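Local coordinates for protein 2'-5' RNA Ligase (Thermus thermophilus, PDB 1IUH) that belongs to the LigT-like phosphoesterases of the 2H clan, a two-lobed fold built around antiparallel beta strands, at residues A[42-47]-A[119-124]. Sequence-based numbering, arbitrary orientation.
Sequences LLFLGE and RIPGWD
Phe44 O and Pro121 O share one water, which donates a hydrogen bond to each: 2.9 Å from the water to Phe44 O and 2.8 Å to Pro121 O. The water thus spends both protons on carbonyls and joins the backbones where no direct polar bond links residues 42-47 to 119-124. Beside this bridge, Ile120 CG2, anti to its backbone N, lies 3.5 Å from Phe44 O and 3.5 Å from Leu45 O, a methyl set against two successive carbonyl oxygens of the strand. The Phe44 ring meets the turn on one flank: Pro121 O sits at the ring edge, in its plane, 3.7 Å from Phe44 CD2, while Phe44 CE2 touches Pro121 CB at 3.9 Å. Gly46 N stands over the centre of one face of the same ring, 3.6 Å above the plane. On the other flank, Leu43, whose CG is anti to the backbone N (chi1 177°), brings CD1 to 4.2 Å from Trp123 CZ3, a loose apolar contact oblique to the indole. Helix 96-113 backs this end, since Leu43 also packs on Leu105 and Val109, and Trp123 touches Glu110. The turn is closed by the bond from Trp123 N to Ile120 O, with Gly122 at positive phi (64°), as expected of a type II beta turn. On strand 39-47, Leu45 and Gly46 pair with Leu3 of strand 2-8 as a classic beta bulge. The arrangement is a type II turn, in the loop between helix 96-113 and strand 130-136, packed through water and apolar side chains against a bulged strand of the antiparallel sheet in this LigT-like fold.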
ATOM      1  N   LEU A  42       3.380  -1.684   1.975  1.00 19.79           N
ATOM      2  CA  LEU A  42       4.616  -1.437   2.727  1.00 18.73           C
ATOM      3  C   LEU A  42       5.838  -1.876   1.931  1.00 19.26           C
ATOM      4  O   LEU A  42       6.917  -1.314   2.063  1.00 20.75           O
ATOM      5  CB  LEU A  42       4.585  -2.140   4.050  1.00 16.89           C
ATOM      6  CG  LEU A  42       3.361  -1.796   4.871  1.00 16.75           C
ATOM      7  CD1 LEU A  42       2.972  -3.012   5.712  1.00 16.90           C
ATOM      8  CD2 LEU A  42       3.671  -0.599   5.736  1.00 14.80           C
ATOM      9  N   LEU A  43       5.648  -2.844   1.062  1.00 19.17           N
ATOM     10  CA  LEU A  43       6.742  -3.360   0.255  1.00 20.85           C
ATOM     11  C   LEU A  43       6.201  -4.211  -0.883  1.00 21.04           C
ATOM     12  O   LEU A  43       5.540  -5.191  -0.609  1.00 21.37           O
ATOM     13  CB  LEU A  43       7.655  -4.220   1.110  1.00 20.29           C
ATOM     14  CG  LEU A  43       8.795  -4.878   0.324  1.00 21.43           C
ATOM     15  CD1 LEU A  43       9.648  -3.773  -0.208  1.00 20.01           C
ATOM     16  CD2 LEU A  43       9.662  -5.847   1.249  1.00 20.16           C
ATOM     17  N   PHE A  44       6.440  -3.808  -2.138  1.00 21.49           N
ATOM     18  CA  PHE A  44       6.005  -4.569  -3.322  1.00 21.56           C
ATOM     19  C   PHE A  44       7.125  -5.588  -3.675  1.00 22.54           C
ATOM     20  O   PHE A  44       8.307  -5.254  -3.657  1.00 24.01           O
ATOM     21  CB  PHE A  44       5.732  -3.578  -4.444  1.00 20.82           C
ATOM     22  CG  PHE A  44       5.451  -4.191  -5.744  1.00 20.10           C
ATOM     23  CD1 PHE A  44       4.268  -4.876  -5.958  1.00 19.21           C
ATOM     24  CD2 PHE A  44       6.370  -4.075  -6.791  1.00 20.34           C
ATOM     25  CE1 PHE A  44       3.991  -5.447  -7.201  1.00 17.27           C
ATOM     26  CE2 PHE A  44       6.101  -4.638  -8.047  1.00 18.33           C
ATOM     27  CZ  PHE A  44       4.900  -5.331  -8.248  1.00 18.32           C
ATOM     28  N   LEU A  45       6.764  -6.839  -3.939  1.00 21.95           N
ATOM     29  CA  LEU A  45       7.761  -7.861  -4.240  1.00 21.98           C
ATOM     30  C   LEU A  45       7.890  -8.271  -5.726  1.00 21.83           C
ATOM     31  O   LEU A  45       8.876  -8.866  -6.126  1.00 20.41           O
ATOM     32  CB  LEU A  45       7.519  -9.113  -3.362  1.00 21.79           C
ATOM     33  CG  LEU A  45       7.607  -8.995  -1.826  1.00 22.56           C
ATOM     34  CD1 LEU A  45       7.395 -10.415  -1.266  1.00 21.81           C
ATOM     35  CD2 LEU A  45       8.933  -8.415  -1.303  1.00 19.53           C
ATOM     36  N   GLY A  46       6.915  -7.905  -6.550  1.00 23.91           N
ATOM     37  CA  GLY A  46       6.973  -8.260  -7.955  1.00 24.90           C
ATOM     38  C   GLY A  46       6.613  -9.720  -8.117  1.00 25.94           C
ATOM     39  O   GLY A  46       5.861 -10.247  -7.312  1.00 27.08           O
ATOM     40  N   GLU A  47       7.156 -10.368  -9.147  1.00 27.25           N
ATOM     41  CA  GLU A  47       6.929 -11.796  -9.435  1.00 26.88           C
ATOM     42  C   GLU A  47       7.883 -12.628  -8.621  1.00 24.31           C
ATOM     43  O   GLU A  47       9.105 -12.509  -8.747  1.00 22.51           O
ATOM     44  CB  GLU A  47       7.202 -12.102 -10.890  1.00 29.06           C
ATOM     45  CG  GLU A  47       5.971 -12.208 -11.711  1.00 34.88           C
ATOM     46  CD  GLU A  47       4.976 -13.226 -11.161  1.00 37.06           C
ATOM     47  OE1 GLU A  47       5.392 -14.362 -10.753  1.00 34.40           O
ATOM     48  OE2 GLU A  47       3.768 -12.857 -11.172  1.00 37.47           O
ATOM     49  N   ARG A 119      16.756  -6.558  -7.975  1.00 30.79           N
ATOM     50  CA  ARG A 119      16.056  -6.706  -9.212  1.00 33.28           C
ATOM     51  C   ARG A 119      14.532  -6.609  -9.038  1.00 33.26           C
ATOM     52  O   ARG A 119      13.809  -6.523 -10.030  1.00 35.81           O
ATOM     53  CB  ARG A 119      16.511  -8.016  -9.877  1.00 36.44           C
ATOM     54  CG  ARG A 119      18.034  -8.011 -10.124  1.00 39.67           C
ATOM     55  CD  ARG A 119      18.535  -9.149 -11.024  1.00 42.27           C
ATOM     56  NE  ARG A 119      19.663  -9.877 -10.386  1.00 45.29           N
ATOM     57  CZ  ARG A 119      20.022 -11.121 -10.694  1.00 46.66           C
ATOM     58  NH1 ARG A 119      19.355 -11.785 -11.637  1.00 47.50           N
ATOM     59  NH2 ARG A 119      21.013 -11.722 -10.036  1.00 47.74           N
ATOM     60  N   ILE A 120      14.058  -6.580  -7.787  1.00 30.83           N
ATOM     61  CA  ILE A 120      12.644  -6.464  -7.493  1.00 28.02           C
ATOM     62  C   ILE A 120      12.233  -5.071  -8.046  1.00 28.92           C
ATOM     63  O   ILE A 120      12.938  -4.079  -7.848  1.00 28.73           O
ATOM     64  CB  ILE A 120      12.385  -6.556  -5.963  1.00 25.87           C
ATOM     65  CG1 ILE A 120      12.759  -7.956  -5.440  1.00 23.93           C
ATOM     66  CG2 ILE A 120      10.978  -6.158  -5.664  1.00 20.65           C
ATOM     67  CD1 ILE A 120      12.601  -8.112  -3.929  1.00 22.81           C
ATOM     68  N   PRO A 121      11.092  -5.001  -8.746  1.00 27.32           N
ATOM     69  CA  PRO A 121      10.660  -3.729  -9.308  1.00 27.08           C
ATOM     70  C   PRO A 121      10.453  -2.695  -8.275  1.00 27.33           C
ATOM     71  O   PRO A 121       9.822  -2.956  -7.241  1.00 27.44           O
ATOM     72  CB  PRO A 121       9.372  -4.073 -10.059  1.00 25.78           C
ATOM     73  CG  PRO A 121       9.688  -5.488 -10.538  1.00 27.57           C
ATOM     74  CD  PRO A 121      10.301  -6.119  -9.287  1.00 26.83           C
ATOM     75  N   GLY A 122      11.040  -1.530  -8.551  1.00 26.04           N
ATOM     76  CA  GLY A 122      10.918  -0.399  -7.673  1.00 26.85           C
ATOM     77  C   GLY A 122      11.523  -0.566  -6.315  1.00 27.36           C
ATOM     78  O   GLY A 122      11.118   0.108  -5.394  1.00 30.18           O
ATOM     79  N   TRP A 123      12.506  -1.436  -6.192  1.00 28.26           N
ATOM     80  CA  TRP A 123      13.144  -1.706  -4.917  1.00 29.48           C
ATOM     81  C   TRP A 123      13.939  -0.554  -4.322  1.00 30.93           C
ATOM     82  O   TRP A 123      14.125  -0.461  -3.131  1.00 30.40           O
ATOM     83  CB  TRP A 123      14.074  -2.924  -5.100  1.00 29.57           C
ATOM     84  CG  TRP A 123      14.933  -3.266  -3.866  1.00 30.18           C
ATOM     85  CD1 TRP A 123      16.201  -2.842  -3.605  1.00 29.76           C
ATOM     86  CD2 TRP A 123      14.542  -4.068  -2.735  1.00 28.34           C
ATOM     87  NE1 TRP A 123      16.622  -3.320  -2.385  1.00 30.78           N
ATOM     88  CE2 TRP A 123      15.620  -4.078  -1.838  1.00 28.57           C
ATOM     89  CE3 TRP A 123      13.387  -4.782  -2.409  1.00 26.49           C
ATOM     90  CZ2 TRP A 123      15.582  -4.773  -0.653  1.00 26.99           C
ATOM     91  CZ3 TRP A 123      13.346  -5.472  -1.234  1.00 22.79           C
ATOM     92  CH2 TRP A 123      14.437  -5.468  -0.373  1.00 25.99           C
ATOM     93  N   ASP A 124      14.396   0.310  -5.207  1.00 33.26           N
ATOM     94  CA  ASP A 124      15.261   1.429  -4.935  1.00 36.24           C
ATOM     95  C   ASP A 124      14.497   2.691  -4.547  1.00 36.58           C
ATOM     96  O   ASP A 124      15.084   3.631  -4.029  1.00 36.40           O
ATOM     97  CB  ASP A 124      16.101   1.612  -6.224  1.00 40.89           C
ATOM     98  CG  ASP A 124      16.175   0.253  -7.079  1.00 45.68           C
ATOM     99  OD1 ASP A 124      17.137  -0.545  -6.872  1.00 46.36           O
ATOM    100  OD2 ASP A 124      15.250  -0.040  -7.913  1.00 43.95           O
TER
HETATM  101  O   HOH W   1       9.640  -2.842  -4.436  1.00 25.82           O